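Local coordinates for leucine-rich-repeat protein (Methanosarcina barkeri, PDB 4WNR), which binds GDP and magnesium through the Roc G-domain of this Roc-COR fragment, and as a whole is probably a Roco-family serine/threonine protein kinase, at residues T73-W81 and V92-E101. Residues are numbered along the deposited sequence; the frame is centred on the assembly and turned at random.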
# COMPACT_ATOMS: atom_id res chain seq x y z
N THR A 73 11.10 14.81 -0.05
CA THR A 73 10.61 13.62 -0.75
C THR A 73 9.17 13.32 -0.32
O THR A 73 8.92 13.03 0.85
CB THR A 73 11.49 12.39 -0.45
OG1 THR A 73 12.84 12.67 -0.83
CG2 THR A 73 10.99 11.16 -1.21
N GLN A 74 8.24 13.40 -1.27
CA GLN A 74 6.83 13.14 -1.00
C GLN A 74 6.21 12.28 -2.11
O GLN A 74 6.87 11.96 -3.10
CB GLN A 74 6.05 14.45 -0.86
CG GLN A 74 6.49 15.32 0.32
CD GLN A 74 6.28 14.66 1.67
OE1 GLN A 74 5.48 13.74 1.82
NE2 GLN A 74 7.01 15.13 2.68
N GLY A 75 4.95 11.91 -1.93
CA GLY A 75 4.23 11.06 -2.88
C GLY A 75 4.41 9.58 -2.57
O GLY A 75 4.98 9.21 -1.54
N ILE A 76 3.92 8.74 -3.48
CA ILE A 76 4.06 7.29 -3.35
C ILE A 76 5.45 6.86 -3.79
O ILE A 76 5.83 7.05 -4.95
CB ILE A 76 3.02 6.53 -4.21
CG1 ILE A 76 1.59 6.88 -3.78
CG2 ILE A 76 3.25 5.02 -4.14
CD1 ILE A 76 1.17 6.30 -2.44
N ASN A 77 6.21 6.29 -2.86
CA ASN A 77 7.54 5.75 -3.15
C ASN A 77 7.62 4.28 -2.76
O ASN A 77 7.44 3.93 -1.59
CB ASN A 77 8.61 6.55 -2.42
CG ASN A 77 8.86 7.92 -3.04
OD1 ASN A 77 8.67 8.95 -2.39
ND2 ASN A 77 9.28 7.93 -4.30
N ILE A 78 7.89 3.43 -3.75
CA ILE A 78 8.01 1.99 -3.54
C ILE A 78 9.44 1.52 -3.81
O ILE A 78 9.87 1.48 -4.96
CB ILE A 78 7.03 1.20 -4.44
CG1 ILE A 78 5.58 1.61 -4.14
CG2 ILE A 78 7.20 -0.30 -4.23
CD1 ILE A 78 4.59 1.20 -5.20
N LYS A 79 10.15 1.18 -2.74
CA LYS A 79 11.52 0.66 -2.84
C LYS A 79 11.53 -0.86 -2.72
O LYS A 79 10.93 -1.42 -1.80
CB LYS A 79 12.43 1.26 -1.76
CG LYS A 79 13.22 2.48 -2.20
CD LYS A 79 12.39 3.75 -2.19
CE LYS A 79 13.22 4.96 -2.57
NZ LYS A 79 12.56 6.25 -2.26
N LYS A 80 12.21 -1.52 -3.65
CA LYS A 80 12.34 -2.98 -3.65
C LYS A 80 13.64 -3.39 -2.98
O LYS A 80 14.72 -3.02 -3.43
CB LYS A 80 12.28 -3.52 -5.08
CG LYS A 80 11.15 -2.93 -5.92
CD LYS A 80 10.76 -3.82 -7.08
CE LYS A 80 9.83 -4.94 -6.65
NZ LYS A 80 9.33 -5.73 -7.80
N TRP A 81 13.52 -4.15 -1.89
CA TRP A 81 14.66 -4.56 -1.07
C TRP A 81 14.74 -6.08 -0.97
O TRP A 81 13.74 -6.77 -1.19
CB TRP A 81 14.52 -3.94 0.33
CG TRP A 81 15.69 -4.18 1.25
CD1 TRP A 81 16.99 -3.82 1.03
CD2 TRP A 81 15.65 -4.80 2.53
NE1 TRP A 81 17.77 -4.19 2.10
CE2 TRP A 81 16.97 -4.79 3.04
CE3 TRP A 81 14.64 -5.37 3.31
CZ2 TRP A 81 17.30 -5.33 4.28
CZ3 TRP A 81 14.96 -5.91 4.55
CH2 TRP A 81 16.28 -5.89 5.02
N VAL A 92 11.56 -8.05 -0.57
CA VAL A 92 10.71 -7.15 0.21
C VAL A 92 10.31 -5.93 -0.62
O VAL A 92 11.14 -5.33 -1.31
CB VAL A 92 11.43 -6.67 1.49
CG1 VAL A 92 10.54 -5.75 2.30
CG2 VAL A 92 11.86 -7.87 2.33
N ASN A 93 9.04 -5.56 -0.53
CA ASN A 93 8.51 -4.37 -1.20
C ASN A 93 8.08 -3.31 -0.18
O ASN A 93 7.00 -3.42 0.42
CB ASN A 93 7.33 -4.75 -2.09
CG ASN A 93 7.71 -5.75 -3.17
OD1 ASN A 93 8.80 -5.68 -3.73
ND2 ASN A 93 6.81 -6.68 -3.46
N PHE A 94 8.92 -2.31 0.03
CA PHE A 94 8.62 -1.22 0.96
C PHE A 94 7.71 -0.19 0.31
O PHE A 94 8.03 0.33 -0.76
CB PHE A 94 9.90 -0.53 1.43
CG PHE A 94 10.69 -1.32 2.44
CD1 PHE A 94 10.23 -1.47 3.74
CD2 PHE A 94 11.90 -1.89 2.10
CE1 PHE A 94 10.96 -2.19 4.67
CE2 PHE A 94 12.64 -2.61 3.02
CZ PHE A 94 12.17 -2.76 4.31
N TRP A 95 6.58 0.09 0.96
CA TRP A 95 5.64 1.12 0.50
C TRP A 95 5.70 2.33 1.43
O TRP A 95 5.43 2.22 2.63
CB TRP A 95 4.22 0.56 0.45
CG TRP A 95 3.93 -0.23 -0.79
CD1 TRP A 95 4.56 -1.36 -1.21
CD2 TRP A 95 2.94 0.06 -1.78
NE1 TRP A 95 4.02 -1.80 -2.39
CE2 TRP A 95 3.03 -0.94 -2.77
CE3 TRP A 95 1.98 1.08 -1.93
CZ2 TRP A 95 2.19 -0.96 -3.89
CZ3 TRP A 95 1.15 1.05 -3.04
CH2 TRP A 95 1.27 0.04 -4.01
N ASP A 96 6.05 3.48 0.86
CA ASP A 96 6.19 4.73 1.61
C ASP A 96 5.15 5.75 1.15
O ASP A 96 5.14 6.15 -0.02
CB ASP A 96 7.60 5.29 1.44
CG ASP A 96 7.99 6.25 2.54
OD1 ASP A 96 7.57 6.05 3.70
OD2 ASP A 96 8.74 7.21 2.24
N PHE A 97 4.27 6.16 2.06
CA PHE A 97 3.18 7.09 1.76
C PHE A 97 3.54 8.51 2.17
O PHE A 97 3.93 8.75 3.32
CB PHE A 97 1.90 6.65 2.46
CG PHE A 97 1.48 5.24 2.13
CD1 PHE A 97 0.94 4.94 0.89
CD2 PHE A 97 1.63 4.22 3.06
CE1 PHE A 97 0.56 3.64 0.58
CE2 PHE A 97 1.25 2.93 2.76
CZ PHE A 97 0.71 2.64 1.52
N GLY A 98 3.40 9.45 1.24
CA GLY A 98 3.75 10.85 1.48
C GLY A 98 2.74 11.62 2.32
O GLY A 98 1.76 11.06 2.80
N GLY A 99 3.00 12.92 2.49
CA GLY A 99 2.16 13.80 3.31
C GLY A 99 0.74 13.96 2.79
O GLY A 99 -0.20 14.04 3.58
N GLN A 100 0.59 14.00 1.47
CA GLN A 100 -0.73 14.06 0.84
C GLN A 100 -1.54 12.78 1.06
O GLN A 100 -2.76 12.82 1.19
CB GLN A 100 -0.62 14.34 -0.66
CG GLN A 100 -0.50 15.81 -1.01
CD GLN A 100 -0.70 16.07 -2.50
OE1 GLN A 100 -0.05 15.44 -3.34
NE2 GLN A 100 -1.60 16.99 -2.84
N GLU A 101 -0.85 11.64 1.11
CA GLU A 101 -1.50 10.34 1.26
C GLU A 101 -2.13 10.16 2.64
O GLU A 101 -3.25 9.67 2.75
CB GLU A 101 -0.52 9.20 0.97
CG GLU A 101 -0.29 8.91 -0.50
CD GLU A 101 0.42 10.03 -1.24
OE1 GLU A 101 1.35 10.63 -0.67
OE2 GLU A 101 0.06 10.30 -2.40
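Asn77, Lys79 and Trp81 form hydrogen-bonded pairs with Asp96, Phe94 and Val92, in a beta hairpin of strands 77-85 and 88-96; segments 77-81 and 92-96 run antiparallel, their directions 158° apart. The hairpin belongs to the Roc domain, a Ras-like P-loop G-domain. Asn77 N gives a nearly straight bond to Asp96 O (3.0 Å), while the bond from Lys79 N to Phe94 O is weak. Strand 88-96 also bonds to strand 36-47, so the hairpin continues the central sheet.

Trp81 and Phe94 lie side by side on the face turned to helix 54-62. Their six-membered rings meet obliquely, planes at 39°, with Trp81 CE3 3.4 Å from Phe94 CE2. With chi1 at -175° the Trp81 indole lies beside its own carbonyl carbon, which brings CE3 to Phe94; CB also touches Phe94 CE2. Leu58 and Leu62 of the helix pack on this pair.

On the other face, Ile78 lies beside the Trp95 indole. Its CD1 sits over one face of the six-membered ring, 3.6 Å from the centroid, in a CH-pi contact. Lys43 makes a cation-pi contact with Trp95. Further along, Ile76 CD1 meets the edge of the Phe97 ring (CD1, 3.6 Å) and the CG of Glu101.

Residues 96-98 read Asp-Phe-Gly, consistent with the DxxG motif of G-proteins continuing into Gly99. Asp96 OD2 bonds to Thr55 OG1, next to the magnesium and GDP site. Gly98 is the N-cap of helix 99-104. At the first turn of that helix, Gly99 N donates to the side-chain oxygen OE1 of Gln74 at 2.7 Å, and Gln74 NE2 is bonded to His71 O.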